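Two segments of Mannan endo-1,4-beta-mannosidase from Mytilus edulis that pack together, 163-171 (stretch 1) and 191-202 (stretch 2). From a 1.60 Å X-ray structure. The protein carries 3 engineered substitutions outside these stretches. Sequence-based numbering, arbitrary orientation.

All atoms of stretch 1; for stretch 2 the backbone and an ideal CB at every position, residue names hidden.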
ATOM      1  N   GLU A 163      -6.046   1.205   4.277  1.00 12.54           N
ATOM      2  CA  GLU A 163      -7.433   0.937   4.676  1.00 13.30           C
ATOM      3  C   GLU A 163      -8.353   2.145   4.772  1.00 12.75           C
ATOM      4  O   GLU A 163      -8.879   2.470   5.844  1.00 11.79           O
ATOM      5  CB  GLU A 163      -7.452   0.115   5.979  1.00 13.52           C
ATOM      6  CG  GLU A 163      -6.614  -1.144   5.828  1.00 13.72           C
ATOM      7  CD  GLU A 163      -6.703  -2.099   6.993  1.00 16.57           C
ATOM      8  OE1 GLU A 163      -7.264  -1.713   8.032  1.00 20.17           O
ATOM      9  OE2 GLU A 163      -6.214  -3.252   6.846  1.00 20.84           O
ATOM     10  N   PRO A 164      -8.602   2.804   3.636  1.00 13.14           N
ATOM     11  CA  PRO A 164      -9.580   3.911   3.678  1.00 13.94           C
ATOM     12  C   PRO A 164     -10.980   3.531   4.194  1.00 14.30           C
ATOM     13  O   PRO A 164     -11.717   4.387   4.697  1.00 14.79           O
ATOM     14  CB  PRO A 164      -9.689   4.342   2.212  1.00 14.34           C
ATOM     15  CG  PRO A 164      -8.614   3.687   1.487  1.00 15.15           C
ATOM     16  CD  PRO A 164      -8.094   2.543   2.282  1.00 14.52           C
ATOM     17  N   GLU A 165     -11.349   2.256   4.064  1.00 13.44           N
ATOM     18  CA  GLU A 165     -12.664   1.779   4.476  1.00 14.03           C
ATOM     19  C   GLU A 165     -12.869   1.828   5.990  1.00 13.25           C
ATOM     20  O   GLU A 165     -13.987   1.670   6.468  1.00 14.35           O
ATOM     21  CB  GLU A 165     -12.911   0.380   3.950  1.00 14.15           C
ATOM     22  CG  GLU A 165     -12.689   0.252   2.429  1.00 15.32           C
ATOM     23  CD  GLU A 165     -11.261  -0.113   2.031  1.00 18.07           C
ATOM     24  OE1 GLU A 165     -10.342  -0.165   2.901  1.00 15.61           O
ATOM     25  OE2 GLU A 165     -11.041  -0.325   0.820  1.00 19.41           O
ATOM     26  N   GLY A 166     -11.787   2.062   6.728  1.00 13.21           N
ATOM     27  CA  GLY A 166     -11.891   2.321   8.166  1.00 13.62           C
ATOM     28  C   GLY A 166     -12.803   3.488   8.500  1.00 14.12           C
ATOM     29  O   GLY A 166     -13.407   3.548   9.583  1.00 13.41           O
ATOM     30  N   GLU A 167     -12.904   4.414   7.559  1.00 13.79           N
ATOM     31  CA  GLU A 167     -13.596   5.679   7.785  1.00 14.36           C
ATOM     32  C   GLU A 167     -14.704   5.947   6.744  1.00 14.44           C
ATOM     33  O   GLU A 167     -15.264   7.049   6.694  1.00 13.45           O
ATOM     34  CB  GLU A 167     -12.553   6.818   7.889  1.00 14.56           C
ATOM     35  CG  GLU A 167     -11.683   6.682   9.180  1.00 16.31           C
ATOM     36  CD  GLU A 167     -10.374   7.463   9.206  1.00 17.58           C
ATOM     37  OE1 GLU A 167      -9.948   8.052   8.188  1.00 21.88           O
ATOM     38  OE2 GLU A 167      -9.723   7.446  10.279  1.00 21.42           O
ATOM     39  N   ILE A 168     -15.086   4.930   5.984  1.00 13.67           N
ATOM     40  CA  ILE A 168     -16.152   5.079   4.981  1.00 15.31           C
ATOM     41  C   ILE A 168     -17.556   5.025   5.636  1.00 15.74           C
ATOM     42  O   ILE A 168     -17.729   4.489   6.732  1.00 15.88           O
ATOM     43  CB  ILE A 168     -16.033   4.015   3.881  1.00 14.58           C
ATOM     44  CG1 ILE A 168     -16.804   4.409   2.616  1.00 14.97           C
ATOM     45  CG2 ILE A 168     -16.523   2.650   4.385  1.00 15.05           C
ATOM     46  CD1 ILE A 168     -16.414   3.598   1.402  1.00 16.81           C
ATOM     47  N   LYS A 169     -18.545   5.623   4.977  1.00 16.37           N
ATOM     48  CA  LYS A 169     -19.946   5.519   5.384  1.00 17.64           C
ATOM     49  C   LYS A 169     -20.625   4.319   4.707  1.00 17.74           C
ATOM     50  O   LYS A 169     -20.899   4.363   3.513  1.00 17.46           O
ATOM     51  CB  LYS A 169     -20.696   6.792   4.997  1.00 18.00           C
ATOM     52  CG  LYS A 169     -20.271   8.028   5.742  1.00 19.02           C
ATOM     53  CD  LYS A 169     -21.056   9.241   5.234  1.00 20.11           C
ATOM     54  CE  LYS A 169     -20.586  10.537   5.836  1.00 21.45           C
ATOM     55  NZ  LYS A 169     -21.411  11.669   5.318  1.00 25.83           N
ATOM     56  N   PRO A 170     -20.875   3.233   5.451  1.00 18.14           N
ATOM     57  CA  PRO A 170     -21.564   2.084   4.853  1.00 19.01           C
ATOM     58  C   PRO A 170     -23.102   2.240   4.743  1.00 19.61           C
ATOM     59  O   PRO A 170     -23.693   3.096   5.398  1.00 19.36           O
ATOM     60  CB  PRO A 170     -21.186   0.932   5.806  1.00 18.80           C
ATOM     61  CG  PRO A 170     -20.975   1.572   7.102  1.00 19.34           C
ATOM     62  CD  PRO A 170     -20.517   2.987   6.861  1.00 18.48           C
ATOM     63  N   GLY A 171     -23.739   1.412   3.915  1.00 20.66           N
ATOM     64  CA  GLY A 171     -25.193   1.369   3.823  1.00 21.68           C
ATOM     65  C   GLY A 171     -25.831   2.453   2.979  1.00 22.67           C
ATOM     66  O   GLY A 171     -27.052   2.643   3.029  1.00 23.12           O
ATOM     67  N   UNK A 191     -15.321   1.258  10.945  1.00 15.33           N
ATOM     68  CA  UNK A 191     -14.997   1.028  12.366  1.00 15.24           C
ATOM     69  C   UNK A 191     -14.351   2.197  13.105  1.00 16.03           C
ATOM     70  O   UNK A 191     -14.509   2.314  14.325  1.00 16.61           O
ATOM     71  CB  UNK A 191     -14.059  -0.176  12.470  1.00 15.24           C
ATOM     72  N   UNK A 192     -13.610   3.047  12.401  1.00 15.79           N
ATOM     73  CA  UNK A 192     -12.959   4.206  13.027  1.00 16.02           C
ATOM     74  C   UNK A 192     -13.857   5.444  13.000  1.00 16.68           C
ATOM     75  O   UNK A 192     -13.522   6.455  13.623  1.00 18.18           O
ATOM     76  CB  UNK A 192     -11.636   4.512  12.322  1.00 16.02           C
ATOM     77  N   UNK A 193     -14.977   5.354  12.285  1.00 16.03           N
ATOM     78  CA  UNK A 193     -15.972   6.437  12.181  1.00 16.28           C
ATOM     79  C   UNK A 193     -16.648   6.432  10.824  1.00 16.32           C
ATOM     80  O   UNK A 193     -16.029   6.070   9.833  1.00 17.75           O
ATOM     81  CB  UNK A 193     -15.316   7.798  12.426  1.00 16.28           C
ATOM     82  N   UNK A 194     -17.916   6.823  10.765  1.00 16.60           N
ATOM     83  CA  UNK A 194     -18.642   6.928   9.497  1.00 16.56           C
ATOM     84  C   UNK A 194     -18.408   8.345   8.961  1.00 16.66           C
ATOM     85  O   UNK A 194     -19.308   9.198   9.023  1.00 16.93           O
ATOM     86  CB  UNK A 194     -20.133   6.633   9.673  1.00 16.56           C
ATOM     87  N   UNK A 195     -17.209   8.586   8.430  1.00 16.47           N
ATOM     88  CA  UNK A 195     -16.729   9.954   8.159  1.00 16.40           C
ATOM     89  C   UNK A 195     -16.854  10.402   6.712  1.00 16.42           C
ATOM     90  O   UNK A 195     -17.260  11.534   6.461  1.00 17.36           O
ATOM     91  CB  UNK A 195     -15.261  10.068   8.575  1.00 16.40           C
ATOM     92  N   UNK A 196     -16.484   9.531   5.778  1.00 15.53           N
ATOM     93  CA  UNK A 196     -16.291   9.919   4.376  1.00 15.16           C
ATOM     94  C   UNK A 196     -17.140   9.087   3.433  1.00 15.64           C
ATOM     95  O   UNK A 196     -17.311   7.887   3.623  1.00 15.35           O
ATOM     96  CB  UNK A 196     -14.817   9.788   3.988  1.00 15.16           C
ATOM     97  N   UNK A 197     -17.690   9.727   2.407  1.00 14.73           N
ATOM     98  CA  UNK A 197     -18.412   8.992   1.387  1.00 14.96           C
ATOM     99  C   UNK A 197     -17.442   8.246   0.474  1.00 14.61           C
ATOM    100  O   UNK A 197     -16.264   8.576   0.409  1.00 14.39           O
ATOM    101  CB  UNK A 197     -19.295   9.939   0.572  1.00 14.96           C
ATOM    102  N   UNK A 198     -17.953   7.248  -0.238  1.00 15.27           N
ATOM    103  CA  UNK A 198     -17.156   6.551  -1.243  1.00 15.15           C
ATOM    104  C   UNK A 198     -16.573   7.522  -2.264  1.00 14.94           C
ATOM    105  O   UNK A 198     -15.418   7.389  -2.652  1.00 15.00           O
ATOM    106  CB  UNK A 198     -18.005   5.494  -1.952  1.00 15.15           C
ATOM    107  N   UNK A 199     -17.361   8.512  -2.684  1.00 15.37           N
ATOM    108  CA  UNK A 199     -16.856   9.512  -3.625  1.00 15.31           C
ATOM    109  C   UNK A 199     -15.689  10.364  -3.062  1.00 14.97           C
ATOM    110  O   UNK A 199     -14.744  10.701  -3.783  1.00 14.37           O
ATOM    111  CB  UNK A 199     -18.006  10.433  -4.038  1.00 15.31           C
ATOM    112  N   UNK A 200     -15.738  10.713  -1.782  1.00 15.02           N
ATOM    113  CA  UNK A 200     -14.643  11.483  -1.163  1.00 15.69           C
ATOM    114  C   UNK A 200     -13.325  10.703  -1.130  1.00 14.63           C
ATOM    115  O   UNK A 200     -12.252  11.232  -1.447  1.00 13.77           O
ATOM    116  CB  UNK A 200     -15.030  11.888   0.261  1.00 15.69           C
ATOM    117  N   UNK A 201     -13.409   9.428  -0.768  1.00 14.31           N
ATOM    118  CA  UNK A 201     -12.238   8.566  -0.765  1.00 14.21           C
ATOM    119  C   UNK A 201     -11.686   8.416  -2.181  1.00 13.30           C
ATOM    120  O   UNK A 201     -10.480   8.501  -2.398  1.00 13.34           O
ATOM    121  CB  UNK A 201     -12.581   7.197  -0.175  1.00 14.21           C
ATOM    122  N   UNK A 202     -12.575   8.197  -3.147  1.00 12.87           N
ATOM    123  CA  UNK A 202     -12.158   8.080  -4.542  1.00 12.77           C
ATOM    124  C   UNK A 202     -11.434   9.309  -5.062  1.00 12.36           C
ATOM    125  O   UNK A 202     -10.430   9.216  -5.765  1.00 12.40           O
ATOM    126  CB  UNK A 202     -13.378   7.804  -5.423  1.00 12.77           C
TER

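At position 191 the CA-to-CB bond runs sideways to stretch 1, and the ideal CB lies 4.8 Å from Gly166 O. Small residues would simply sit there; a long or flat side chain could turn back over the bare CA of Gly166, where no side chain stands in the way. The residue is Trp191. With chi1 in p, its indole lies flat on the glycine: Gly166 CA sits 3.4 Å from the centroid of the six-membered ring, almost on its normal, a close CH-pi contact. An ideal CB on Gly166 would come within 3.1 Å of Trp191 CZ2, so the missing side chain is what lets the ring settle. Glu163 OE1 meets the ring edge, 3.4 Å from Trp191 CZ2.

Position 192 points its CB toward stretch 1, 3.4 Å from Gly166 O and 3.8 Å from Glu167 CG. With so little room, a small side chain is the natural reading. It is Ala192, whose backbone N donates to Gly166 O at 2.9 Å.

Position 193 has phi/psi of 148/147, where any CB would jam against the preceding carbonyl O; the backbone by itself calls for glycine, and Gly193 it is. Its O receives a CA-H...O contact from Glu167 CA at 3.2 Å.

At 194 the CB points sideways, 4.2 Å from Lys169 CG and 4.6 Å from Pro170 CD. Flat rings suit a proline neighbour, though aliphatic or polar chains could also serve. His194 lays its imidazole over the proline, with Pro170 CD 3.7 Å from the ring centroid and 3° off the normal.

Position 195 also points sideways, its CB 3.6 Å from Glu167 O, beside the aliphatic part of the Glu167 side chain. Many medium-sized residues could fit. Leu195 brings CD1 to 3.9 Å from Glu167 CG, while its N donates to Glu167 O at 3.0 Å.

The backbone of 196 makes a single beta bridge with Ile168: its N donates to Glu167 O at 2.9 Å, and Lys169 N donates to its O, also at 2.9 Å. CB leads away overall, leaving the choice wide, but a long side chain could return to the Glu167 carboxylate. Tyr196 does so, its ring edge bringing CE2 3.6 Å from Glu167 OE1.

Position 197 points away from stretch 1 just before a helix, so a capping residue such as Ser, Thr, Asp or Asn would suit. Ser197 OG accepts from the N of position 200 at 3.2 Å.

At 198 the CB stands 4.2 Å from Ile168 CD1, favouring a small apolar residue, though other apolar groups might be accommodated. Ala198 provides the methyl, and its N donates to a water that in turn donates to Lys169 O.

Position 199 has nothing of stretch 1 within reach of its CB, so almost any helix-tolerant residue would do; it is Gln199. Position 200 points its CB toward stretch 1 but finds nothing of it within 5.5 Å, so polar or charged residues would suit as well as others; it is Glu200, whose OE1 accepts from Ser197 N at 2.9 Å.

Position 201 points toward Pro164 and Ile168, a greasy site for Leu, Ile, Val or Met. Ile201 places CG2 3.7 Å from Pro164 CB and CD1 3.8 Å from Ile168 CG1. Position 202 is likewise out of reach, and stretch 1 sets no preference; it is Gly202.

Stretch 2, residues 191-202: WAGHLYSAQEIG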
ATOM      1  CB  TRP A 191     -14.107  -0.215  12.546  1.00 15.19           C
ATOM      2  CG  TRP A 191     -12.712  -0.100  11.990  1.00 15.07           C
ATOM      3  CD1 TRP A 191     -11.596   0.370  12.631  1.00 15.23           C
ATOM      4  CD2 TRP A 191     -12.281  -0.473  10.673  1.00 14.63           C
ATOM      5  NE1 TRP A 191     -10.506   0.313  11.798  1.00 14.67           N
ATOM      6  CE2 TRP A 191     -10.899  -0.193  10.589  1.00 14.74           C
ATOM      7  CE3 TRP A 191     -12.931  -1.016   9.558  1.00 14.02           C
ATOM      8  CZ2 TRP A 191     -10.147  -0.446   9.431  1.00 14.40           C
ATOM      9  CZ3 TRP A 191     -12.186  -1.263   8.407  1.00 14.76           C
ATOM     10  CH2 TRP A 191     -10.813  -0.973   8.353  1.00 14.59           C
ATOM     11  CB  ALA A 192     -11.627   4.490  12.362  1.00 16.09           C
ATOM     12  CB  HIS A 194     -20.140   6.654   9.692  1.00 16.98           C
ATOM     13  CG  HIS A 194     -20.459   5.234  10.060  1.00 16.17           C
ATOM     14  ND1 HIS A 194     -21.744   4.732  10.077  1.00 17.73           N
ATOM     15  CD2 HIS A 194     -19.650   4.202  10.404  1.00 16.80           C
ATOM     16  CE1 HIS A 194     -21.714   3.459  10.439  1.00 18.15           C
ATOM     17  NE2 HIS A 194     -20.455   3.114  10.642  1.00 17.80           N
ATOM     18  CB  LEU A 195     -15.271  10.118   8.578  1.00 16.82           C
ATOM     19  CG  LEU A 195     -14.915   9.684  10.002  1.00 18.55           C
ATOM     20  CD1 LEU A 195     -13.452   9.991  10.278  1.00 19.71           C
ATOM     21  CD2 LEU A 195     -15.821  10.353  10.993  1.00 21.27           C
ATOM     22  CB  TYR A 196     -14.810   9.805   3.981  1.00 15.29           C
ATOM     23  CG  TYR A 196     -13.896  10.499   4.965  1.00 14.05           C
ATOM     24  CD1 TYR A 196     -14.057  11.854   5.257  1.00 14.66           C
ATOM     25  CD2 TYR A 196     -12.907   9.813   5.638  1.00 15.39           C
ATOM     26  CE1 TYR A 196     -13.248  12.499   6.178  1.00 15.28           C
ATOM     27  CE2 TYR A 196     -12.100  10.444   6.563  1.00 14.84           C
ATOM     28  CZ  TYR A 196     -12.269  11.795   6.832  1.00 14.72           C
ATOM     29  OH  TYR A 196     -11.469  12.423   7.756  1.00 16.83           O
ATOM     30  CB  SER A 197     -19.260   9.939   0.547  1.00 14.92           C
ATOM     31  OG  SER A 197     -18.454  10.856  -0.159  1.00 16.85           O
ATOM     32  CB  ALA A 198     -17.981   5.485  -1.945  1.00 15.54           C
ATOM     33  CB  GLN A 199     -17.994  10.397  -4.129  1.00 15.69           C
ATOM     34  CG  GLN A 199     -17.547  11.401  -5.206  1.00 17.72           C
ATOM     35  CD  GLN A 199     -17.122  12.757  -4.652  1.00 22.95           C
ATOM     36  OE1 GLN A 199     -17.631  13.217  -3.624  1.00 27.88           O
ATOM     37  NE2 GLN A 199     -16.204  13.423  -5.356  1.00 23.96           N
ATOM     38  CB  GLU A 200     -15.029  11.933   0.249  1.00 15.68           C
ATOM     39  CG  GLU A 200     -15.978  13.118   0.262  1.00 18.61           C
ATOM     40  CD  GLU A 200     -16.451  13.480   1.654  1.00 20.26           C
ATOM     41  OE1 GLU A 200     -16.881  12.562   2.398  1.00 22.75           O
ATOM     42  OE2 GLU A 200     -16.422  14.693   2.005  1.00 25.49           O
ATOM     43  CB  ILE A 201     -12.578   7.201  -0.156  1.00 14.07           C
ATOM     44  CG1 ILE A 201     -12.808   7.370   1.347  1.00 16.31           C
ATOM     45  CG2 ILE A 201     -11.478   6.184  -0.464  1.00 14.97           C
ATOM     46  CD1 ILE A 201     -13.478   6.208   2.019  1.00 15.99           C
TER
HETATM   47  O   HOH W   1     -20.466   6.280   1.163  1.00 19.84           O
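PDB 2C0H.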